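Local coordinates for putative carboxynorspermidine decarboxylase protein (Sinorhizobium meliloti, PDB 3MT1), which probably decarboxylates carboxynorspermidine and carboxyspermidine with pyridoxal 5'-phosphate as cofactor, giving norspermidine and spermidine in polyamine biosynthesis, at the interface of chains A and B. Coordinates in Å, arbitrary orientation; residue numbers count along the deposited sequence, not the author numbering. Chains: chain A/B, Putative carboxynorspermidine decarboxylase protein.

The protein is a homodimer, and its two-fold interface repeats each contact with the chains exchanged. Contact 1 sets loops and the start of helix 101-107 of chain A against strands 240-251 and 255-259 and the loop at B:Lys293. Contact 2 lies near the two-fold axis, where helices 263-266 and 268-272 of chain A meet their copies. Contact 3 holds the C-terminus of chain B. The C-alpha centres of contact 1 and contact 2 are about 24 Å apart. Those of contact 1 and contact 3 are about 28 Å apart. Those of contact 2 and contact 3 are about 16 Å apart, and they share A:Lys329.

Contact 1: the interface of chains A and B. Residues chain A 79-81, 99-100, 102-103; chain B 247-250, 258, 292-293.
This homodimer patch belongs to a class-II Orn/Lys/Arg decarboxylase, a fold type III pyridoxal phosphate enzyme. Loops and the start of helix 101-107 of chain A rest on chain B strands 240-251 and 255-259 and the loop at B:Lys293. The polar core is the carboxylate of B:Asp248, held by a hydroxyl on each oxygen. A:Ser100 OG donates to B:Asp248 OD2 at 2.8 Å. A:Ser102 OG donates to B:Asp248 OD1 at 3.0 Å. Each B:Asp248 oxygen accepts on its syn lone pair, on the inner side of the carboxylate. Each serine OG lies between its backbone N and carbonyl carbon (chi1 69° and 40°). The hydroxyls A:Ser100 OG and A:Ser102 OG also bond each other at 3.1 Å.

B:Lys293 NZ donates a hydrogen bond to the main-chain carbonyl A:Ala80 O at 2.7 Å, nearly along the C=O axis. Its chain bends at chi3 and chi4.

A:Gln103 braces the loop while its CG lies against the B:Asp248 carboxylate, the amide turned 61° from it. A:Gln103 OE1 accepts from A:Tyr81 N at 2.8 Å. Its NE2 donates to A:Tyr81 O. Water 1 joins A:Tyr81 O to B:Leu247 O.

In the apolar middle, A:Ala80 CB touches B:Ile258 CG2 at 3.7 Å. A:Val79 crosses B:Ile258 at about a right angle.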
# COMPACT_ATOMS: atom_id res chain seq x y z
N VAL A 79 5.39 9.45 16.36
CA VAL A 79 5.01 10.80 16.05
C VAL A 79 3.95 11.32 17.02
O VAL A 79 3.93 12.50 17.36
CB VAL A 79 4.54 10.86 14.55
CG1 VAL A 79 3.79 12.13 14.20
CG2 VAL A 79 5.74 10.72 13.63
N ALA A 80 3.06 10.44 17.49
CA ALA A 80 1.99 10.84 18.40
C ALA A 80 1.35 9.59 18.98
O ALA A 80 0.97 8.67 18.25
CB ALA A 80 0.95 11.67 17.68
N TYR A 81 1.25 9.54 20.30
CA TYR A 81 0.61 8.41 20.95
C TYR A 81 -0.80 8.77 21.30
O TYR A 81 -1.07 9.93 21.59
CB TYR A 81 1.30 8.09 22.25
CG TYR A 81 2.73 7.69 22.08
CD1 TYR A 81 3.75 8.60 22.34
CD2 TYR A 81 3.05 6.41 21.68
CE1 TYR A 81 5.07 8.24 22.21
CE2 TYR A 81 4.35 6.04 21.55
CZ TYR A 81 5.36 6.95 21.80
OH TYR A 81 6.67 6.55 21.66
N ASN A 99 7.72 12.59 20.54
CA ASN A 99 7.98 13.40 19.41
C ASN A 99 8.05 14.86 19.79
O ASN A 99 8.82 15.60 19.20
CB ASN A 99 6.93 13.18 18.32
CG ASN A 99 7.24 13.98 17.08
OD1 ASN A 99 8.33 13.86 16.49
ND2 ASN A 99 6.30 14.82 16.69
N SER A 100 7.24 15.28 20.78
CA SER A 100 7.17 16.69 21.19
C SER A 100 7.02 16.86 22.71
O SER A 100 6.80 15.88 23.44
CB SER A 100 6.01 17.37 20.47
OG SER A 100 4.77 16.87 20.94
N SER A 102 4.55 18.63 24.04
CA SER A 102 3.14 18.51 24.43
C SER A 102 2.80 17.07 24.72
O SER A 102 2.20 16.77 25.77
CB SER A 102 2.20 19.10 23.39
OG SER A 102 2.66 18.77 22.10
N GLN A 103 3.22 16.19 23.80
CA GLN A 103 3.19 14.73 23.97
C GLN A 103 3.97 14.29 25.20
O GLN A 103 3.47 13.51 26.01
CB GLN A 103 3.78 14.02 22.73
CG GLN A 103 2.84 13.83 21.56
CD GLN A 103 2.11 12.54 21.66
OE1 GLN A 103 2.71 11.45 21.64
NE2 GLN A 103 0.78 12.63 21.75
N LEU B 247 -4.39 13.75 17.68
CA LEU B 247 -3.58 13.21 18.76
C LEU B 247 -2.57 14.22 19.30
O LEU B 247 -2.18 14.16 20.46
CB LEU B 247 -2.84 11.95 18.28
CG LEU B 247 -3.61 10.74 17.78
CD1 LEU B 247 -2.60 9.79 17.34
CD2 LEU B 247 -4.47 10.11 18.87
N ASP B 248 -2.12 15.14 18.45
CA ASP B 248 -1.20 16.18 18.87
C ASP B 248 -1.34 17.40 17.99
O ASP B 248 -1.77 17.34 16.85
CB ASP B 248 0.25 15.70 18.86
CG ASP B 248 1.12 16.44 19.88
OD1 ASP B 248 0.58 16.95 20.91
OD2 ASP B 248 2.35 16.49 19.65
N THR B 249 -0.95 18.53 18.56
CA THR B 249 -1.07 19.81 17.90
C THR B 249 0.29 20.46 17.94
O THR B 249 1.04 20.26 18.88
CB THR B 249 -2.18 20.59 18.59
OG1 THR B 249 -3.40 20.31 17.88
CG2 THR B 249 -1.90 22.07 18.62
N LEU B 250 0.64 21.19 16.89
CA LEU B 250 2.00 21.72 16.76
C LEU B 250 2.04 23.00 15.97
O LEU B 250 1.28 23.19 15.02
CB LEU B 250 2.92 20.69 16.08
CG LEU B 250 3.35 19.43 16.84
CD1 LEU B 250 4.08 18.48 15.91
CD2 LEU B 250 4.20 19.78 18.07
N ILE B 258 -1.80 16.10 14.04
CA ILE B 258 -1.56 14.67 13.81
C ILE B 258 -2.81 13.86 14.11
O ILE B 258 -3.38 13.99 15.19
CB ILE B 258 -0.44 14.12 14.74
CG1 ILE B 258 0.71 15.12 14.93
CG2 ILE B 258 0.06 12.71 14.25
CD1 ILE B 258 1.64 15.24 13.72
N GLY B 292 -0.46 12.33 8.92
CA GLY B 292 -0.58 11.00 9.45
C GLY B 292 0.39 10.70 10.59
O GLY B 292 1.30 11.47 10.90
N LYS B 293 0.18 9.53 11.17
CA LYS B 293 0.93 9.04 12.29
C LYS B 293 2.28 8.43 11.83
O LYS B 293 3.03 7.95 12.65
CB LYS B 293 0.06 7.94 12.92
CG LYS B 293 0.02 7.90 14.42
CD LYS B 293 -0.95 6.80 14.89
CE LYS B 293 -0.23 5.80 15.77
NZ LYS B 293 0.02 6.36 17.13
O HOH W 1 -2.61 12.08 22.02

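Contact 2: the interface of chains A and B. Residues chain A 264, 268, 271-272, 328-330, 332; chain B 264, 268-269, 272, 327-330.
A:Leu268 and B:Leu268 point at each other tip to tip near the two-fold axis of the homodimer. Their methyls meet at 3.8 Å, A:Leu268 CD1 to B:Leu268 CD2. Both have CG anti to the backbone N. B:Ile272 crosses A:Leu271 at about a right angle, with B:Ile272 CD1 3.7 Å from A:Leu271 CD2. It crosses A:Glu264 likewise. A:Ile272 crosses B:Leu268 obliquely, its CD1 touching B:Leu268 CD1. Water 2 links the carbonyls A:Ile272 O and B:Ile272 O.

Salt bridges flank this apolar core. B:Lys328 crosses A:Glu264 obliquely, its chain bent at chi3 (102°). B:Lys328 NZ reaches the syn lone pair of A:Glu264 OE2 at 2.6 Å. The twin pair joins A:Lys328 NZ to B:Glu264 OE2 at 2.7 Å. B:Lys328 NZ also bridges B:Asp269 OD1 at 2.8 Å, from above the carboxylate plane. B:Asp269 is a predicted substrate-binding residue, so the bridge may tie the interface to the active site. The lysine charge would probably offset the two acids, A:Glu264 and B:Asp269, whose oxygens lie close together.

A:Asn330 lies side by side with B:Lys328, pointing the same way. Its amide is pinned at both ends. A:Asn330 ND2 donates to A:Glu264 O at 3.0 Å. A:Asn330 OD1 accepts from A:Phe332 N at 3.1 Å, on an in-plane lone pair.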
# COMPACT_ATOMS: atom_id res chain seq x y z
N GLU A 264 2.69 -2.12 -6.99
CA GLU A 264 1.83 -1.50 -6.02
C GLU A 264 1.55 -2.43 -4.83
O GLU A 264 1.51 -1.98 -3.67
CB GLU A 264 0.53 -1.05 -6.64
CG GLU A 264 -0.43 -0.51 -5.58
CD GLU A 264 -1.47 0.46 -6.14
OE1 GLU A 264 -1.43 0.77 -7.36
OE2 GLU A 264 -2.33 0.91 -5.33
N LEU A 268 5.90 -1.46 -3.11
CA LEU A 268 5.25 -0.20 -3.18
C LEU A 268 6.21 1.02 -3.22
O LEU A 268 5.89 2.03 -3.85
CB LEU A 268 4.28 -0.14 -2.00
CG LEU A 268 3.38 1.03 -1.69
CD1 LEU A 268 2.50 1.32 -2.87
CD2 LEU A 268 2.56 0.77 -0.41
N LEU A 271 6.91 2.43 -6.66
CA LEU A 271 5.83 3.24 -7.22
C LEU A 271 5.81 4.62 -6.56
O LEU A 271 5.84 5.62 -7.26
CB LEU A 271 4.48 2.53 -7.02
CG LEU A 271 3.15 3.27 -7.32
CD1 LEU A 271 3.08 3.83 -8.77
CD2 LEU A 271 1.92 2.38 -7.03
N ILE A 272 5.74 4.65 -5.22
CA ILE A 272 5.77 5.87 -4.42
C ILE A 272 6.95 6.77 -4.84
O ILE A 272 6.79 7.97 -5.05
CB ILE A 272 5.96 5.58 -2.87
CG1 ILE A 272 4.84 4.71 -2.31
CG2 ILE A 272 6.05 6.85 -2.07
CD1 ILE A 272 3.46 5.18 -2.75
N LYS A 328 4.64 -3.64 3.87
CA LYS A 328 3.63 -2.76 3.31
C LYS A 328 2.99 -3.35 2.06
O LYS A 328 2.36 -2.63 1.28
CB LYS A 328 4.20 -1.37 3.05
CG LYS A 328 5.34 -1.36 2.05
CD LYS A 328 5.64 0.12 1.76
CE LYS A 328 6.81 0.60 2.57
NZ LYS A 328 6.96 2.06 2.50
N LYS A 329 3.13 -4.66 1.91
CA LYS A 329 2.48 -5.37 0.86
C LYS A 329 0.98 -5.31 1.15
O LYS A 329 0.54 -5.21 2.35
CB LYS A 329 2.96 -6.82 0.87
CG LYS A 329 2.81 -7.47 2.23
CD LYS A 329 3.17 -8.97 2.22
CE LYS A 329 3.37 -9.50 3.60
NZ LYS A 329 2.18 -9.18 4.44
N ASN A 330 0.21 -5.37 0.06
CA ASN A 330 -1.23 -5.28 0.17
C ASN A 330 -1.96 -6.16 -0.87
O ASN A 330 -1.33 -6.88 -1.64
CB ASN A 330 -1.64 -3.82 0.05
CG ASN A 330 -1.10 -3.19 -1.21
OD1 ASN A 330 -1.62 -3.43 -2.31
ND2 ASN A 330 -0.03 -2.42 -1.08
N PHE A 332 -3.81 -5.22 -3.45
CA PHE A 332 -4.16 -4.41 -4.60
C PHE A 332 -4.69 -5.31 -5.73
O PHE A 332 -3.99 -6.22 -6.19
CB PHE A 332 -2.90 -3.65 -5.06
CG PHE A 332 -3.02 -3.01 -6.44
CD1 PHE A 332 -3.85 -1.91 -6.64
CD2 PHE A 332 -2.26 -3.52 -7.52
CE1 PHE A 332 -3.94 -1.31 -7.90
CE2 PHE A 332 -2.36 -2.93 -8.82
CZ PHE A 332 -3.19 -1.81 -8.99
N GLU B 264 -0.41 6.53 3.84
CA GLU B 264 0.27 5.42 3.20
C GLU B 264 -0.45 4.11 3.48
O GLU B 264 -0.57 3.24 2.60
CB GLU B 264 1.77 5.32 3.57
CG GLU B 264 2.43 4.21 2.75
CD GLU B 264 3.94 4.22 2.79
OE1 GLU B 264 4.51 5.26 3.15
OE2 GLU B 264 4.56 3.19 2.49
N LEU B 268 -4.10 5.08 0.19
CA LEU B 268 -2.82 5.04 -0.45
C LEU B 268 -2.82 5.75 -1.79
O LEU B 268 -1.80 6.27 -2.22
CB LEU B 268 -2.37 3.58 -0.56
CG LEU B 268 -1.15 3.17 -1.42
CD1 LEU B 268 0.17 3.79 -0.91
CD2 LEU B 268 -1.02 1.63 -1.58
N ASP B 269 -3.97 5.78 -2.45
CA ASP B 269 -4.12 6.60 -3.66
C ASP B 269 -3.72 8.05 -3.44
O ASP B 269 -3.14 8.67 -4.32
CB ASP B 269 -5.51 6.47 -4.31
CG ASP B 269 -5.55 5.40 -5.44
OD1 ASP B 269 -4.80 4.42 -5.34
OD2 ASP B 269 -6.31 5.54 -6.44
N ILE B 272 0.05 7.92 -3.60
CA ILE B 272 0.49 7.55 -4.96
C ILE B 272 0.38 8.68 -6.00
O ILE B 272 1.30 8.92 -6.80
CB ILE B 272 -0.29 6.34 -5.52
CG1 ILE B 272 -0.12 5.13 -4.61
CG2 ILE B 272 0.25 6.00 -6.87
CD1 ILE B 272 -0.90 3.88 -5.07
N VAL B 327 -9.30 -1.67 -0.37
CA VAL B 327 -8.70 -2.77 -1.11
C VAL B 327 -7.14 -2.76 -1.09
O VAL B 327 -6.50 -3.69 -1.55
CB VAL B 327 -9.16 -2.74 -2.59
CG1 VAL B 327 -10.61 -3.33 -2.77
CG2 VAL B 327 -9.02 -1.32 -3.14
N LYS B 328 -6.55 -1.69 -0.57
CA LYS B 328 -5.11 -1.55 -0.68
C LYS B 328 -4.50 -1.07 0.63
O LYS B 328 -3.37 -0.62 0.66
CB LYS B 328 -4.69 -0.72 -1.90
CG LYS B 328 -5.36 0.65 -2.03
CD LYS B 328 -4.71 1.45 -3.19
CE LYS B 328 -5.59 1.43 -4.42
NZ LYS B 328 -4.83 1.65 -5.65
N LYS B 329 -5.24 -1.21 1.71
CA LYS B 329 -4.72 -0.87 3.01
C LYS B 329 -3.62 -1.82 3.45
O LYS B 329 -3.62 -3.01 3.10
CB LYS B 329 -5.85 -0.84 4.02
CG LYS B 329 -6.58 -2.16 4.24
CD LYS B 329 -7.74 -1.95 5.24
CE LYS B 329 -8.84 -3.03 5.06
NZ LYS B 329 -8.18 -4.37 5.11
N ASN B 330 -2.69 -1.31 4.23
CA ASN B 330 -1.55 -2.12 4.66
C ASN B 330 -1.08 -1.78 6.11
O ASN B 330 -1.60 -0.84 6.75
CB ASN B 330 -0.43 -1.91 3.65
CG ASN B 330 -0.06 -0.46 3.53
OD1 ASN B 330 0.70 0.06 4.34
ND2 ASN B 330 -0.65 0.23 2.53
O HOH W 2 4.26 9.60 -6.04

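Contact 3: the interface of chains A and B. Residues chain A 40-43, 326-327, 329, 340, 352-353, 355; chain B 361-365.
In this class-II Orn/Lys/Arg decarboxylase dimer, the indole of A:Trp42 has B:Ser365 CB over one face, 3.4 Å from the centroid of the five-membered ring, as a CH-pi contact. The carboxylate carbon B:Glu361 CD lies by the opposite face, offset toward the rim. B:Glu361 O sits at the edge, in plane. There A:Trp42 NE1 donates to B:Glu361 O at 2.8 Å, nearly straight (172° at H). The guanidinium of A:Arg353 has A:Phe355 CE2 over the centre of one face. B:Gln362 C and B:Ser365 OXT lie at its edge.

The site is a C-terminal tail dock: the end of chain B packs against chain A. A:Arg353 grips B:Gln362 O side-on with two nitrogens. A:Arg353 NE is 2.8 Å from B:Gln362 O. A:Arg353 NH2 is 3.0 Å from B:Gln362 O. A:Lys329 NZ reaches an in-plane lone pair of B:Ser363 O at 2.7 Å, its chain bent at chi4 (53°). These bonds go to main-chain carbonyls at and just past the C-terminal end of helix 357-362.

A:Trp42 CG takes the crowded position between backbone N and carbonyl carbon (chi1 50°). An alanine here would remove the indole and would probably loosen the tail by losing both the N-H bond and the face under B:Ser365.

B:Ser365 OG and A:Ser43 OG share a hydrogen bond of 2.7 Å. B:Leu364 CD1 packs on A:Ala40 CB at 3.5 Å.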
# COMPACT_ATOMS: atom_id res chain seq x y z
N ALA A 40 10.29 -6.52 9.54
CA ALA A 40 9.60 -7.06 10.69
C ALA A 40 9.28 -8.52 10.47
O ALA A 40 8.37 -9.06 11.05
CB ALA A 40 8.34 -6.27 10.93
N THR A 41 9.98 -9.17 9.57
CA THR A 41 9.69 -10.57 9.30
C THR A 41 10.22 -11.43 10.45
O THR A 41 11.40 -11.80 10.47
CB THR A 41 10.32 -10.99 7.99
OG1 THR A 41 9.87 -10.09 6.97
CG2 THR A 41 9.90 -12.41 7.64
N TRP A 42 9.34 -11.73 11.39
CA TRP A 42 9.80 -12.14 12.71
C TRP A 42 10.37 -13.56 12.77
O TRP A 42 11.09 -13.90 13.69
CB TRP A 42 8.74 -11.92 13.79
CG TRP A 42 7.39 -12.47 13.44
CD1 TRP A 42 6.35 -11.78 12.86
CD2 TRP A 42 6.91 -13.79 13.69
NE1 TRP A 42 5.27 -12.60 12.72
CE2 TRP A 42 5.58 -13.84 13.22
CE3 TRP A 42 7.48 -14.94 14.25
CZ2 TRP A 42 4.80 -15.02 13.28
CZ3 TRP A 42 6.70 -16.12 14.33
CH2 TRP A 42 5.37 -16.14 13.83
N SER A 43 10.11 -14.36 11.75
CA SER A 43 10.63 -15.71 11.75
C SER A 43 12.16 -15.79 11.61
O SER A 43 12.70 -16.89 11.50
CB SER A 43 10.00 -16.47 10.61
OG SER A 43 10.32 -15.82 9.40
N MSE A 326 7.80 -6.14 2.50
CA MSE A 326 6.88 -7.06 3.15
C MSE A 326 6.06 -6.32 4.18
O MSE A 326 4.97 -6.74 4.55
CB MSE A 326 7.61 -8.18 3.85
CG MSE A 326 7.85 -9.35 2.98
SE MSE A 326 9.20 -10.59 3.69
CE MSE A 326 10.74 -9.51 3.23
N VAL A 327 6.61 -5.22 4.65
CA VAL A 327 6.02 -4.49 5.72
C VAL A 327 4.85 -3.61 5.17
O VAL A 327 4.18 -2.91 5.88
CB VAL A 327 7.19 -3.69 6.35
CG1 VAL A 327 6.85 -2.29 6.56
CG2 VAL A 327 7.68 -4.40 7.62
N LYS A 329 3.13 -4.66 1.91
CA LYS A 329 2.48 -5.37 0.86
C LYS A 329 0.98 -5.31 1.15
O LYS A 329 0.54 -5.21 2.35
CB LYS A 329 2.96 -6.82 0.87
CG LYS A 329 2.81 -7.47 2.23
CD LYS A 329 3.17 -8.97 2.22
CE LYS A 329 3.37 -9.50 3.60
NZ LYS A 329 2.18 -9.18 4.44
N ILE A 340 6.21 -15.90 2.14
CA ILE A 340 7.45 -15.59 2.81
C ILE A 340 8.21 -16.89 3.00
O ILE A 340 7.66 -17.85 3.52
CB ILE A 340 7.19 -14.92 4.15
CG1 ILE A 340 6.55 -13.54 3.90
CG2 ILE A 340 8.47 -14.87 5.01
CD1 ILE A 340 5.93 -12.87 5.13
N VAL A 352 7.60 -20.22 5.17
CA VAL A 352 7.11 -19.81 6.47
C VAL A 352 5.63 -19.47 6.42
O VAL A 352 4.90 -19.71 7.38
CB VAL A 352 7.85 -18.56 6.96
CG1 VAL A 352 7.36 -18.16 8.34
CG2 VAL A 352 9.32 -18.84 7.05
N ARG A 353 5.18 -18.87 5.32
CA ARG A 353 3.86 -18.27 5.33
C ARG A 353 3.30 -18.19 3.93
O ARG A 353 3.86 -17.48 3.11
CB ARG A 353 3.92 -16.87 5.97
CG ARG A 353 2.59 -16.11 6.06
CD ARG A 353 1.62 -16.73 7.07
NE ARG A 353 0.55 -15.79 7.41
CZ ARG A 353 -0.70 -15.83 6.91
NH1 ARG A 353 -1.09 -16.78 6.07
NH2 ARG A 353 -1.57 -14.91 7.30
N PHE A 355 -0.05 -17.01 1.83
CA PHE A 355 -1.25 -16.23 1.95
C PHE A 355 -2.29 -16.85 1.02
O PHE A 355 -1.98 -17.17 -0.12
CB PHE A 355 -0.97 -14.79 1.59
CG PHE A 355 -0.01 -14.13 2.52
CD1 PHE A 355 1.31 -13.95 2.16
CD2 PHE A 355 -0.42 -13.70 3.76
CE1 PHE A 355 2.22 -13.35 3.05
CE2 PHE A 355 0.46 -13.10 4.66
CZ PHE A 355 1.79 -12.91 4.30
N GLU B 361 0.57 -9.44 13.16
CA GLU B 361 1.67 -10.37 13.40
C GLU B 361 1.69 -11.44 12.34
O GLU B 361 2.76 -11.81 11.83
CB GLU B 361 1.54 -11.04 14.76
CG GLU B 361 2.85 -11.62 15.25
CD GLU B 361 2.72 -12.57 16.41
OE1 GLU B 361 3.56 -12.48 17.35
OE2 GLU B 361 1.79 -13.41 16.37
N GLN B 362 0.48 -11.94 12.03
CA GLN B 362 0.25 -12.97 11.03
C GLN B 362 0.48 -12.51 9.57
O GLN B 362 0.63 -13.33 8.66
CB GLN B 362 -1.16 -13.57 11.21
CG GLN B 362 -1.22 -14.51 12.40
CD GLN B 362 -2.62 -14.70 12.96
OE1 GLN B 362 -3.61 -14.27 12.37
NE2 GLN B 362 -2.71 -15.33 14.12
N SER B 363 0.55 -11.21 9.34
CA SER B 363 0.91 -10.77 8.01
C SER B 363 2.43 -10.77 7.77
O SER B 363 2.86 -10.61 6.64
CB SER B 363 0.33 -9.38 7.73
OG SER B 363 1.04 -8.43 8.49
N LEU B 364 3.24 -11.00 8.81
CA LEU B 364 4.72 -10.84 8.71
C LEU B 364 5.49 -12.13 8.73
O LEU B 364 6.67 -12.18 8.43
CB LEU B 364 5.25 -9.95 9.84
CG LEU B 364 4.97 -8.49 9.55
CD1 LEU B 364 5.10 -7.62 10.79
CD2 LEU B 364 5.81 -7.98 8.32
N SER B 365 4.83 -13.19 9.13
CA SER B 365 5.47 -14.48 9.24
C SER B 365 4.44 -15.44 9.75
O SER B 365 4.79 -16.53 10.19
CB SER B 365 6.68 -14.45 10.18
OG SER B 365 7.89 -14.66 9.46
OXT SER B 365 3.26 -15.15 9.72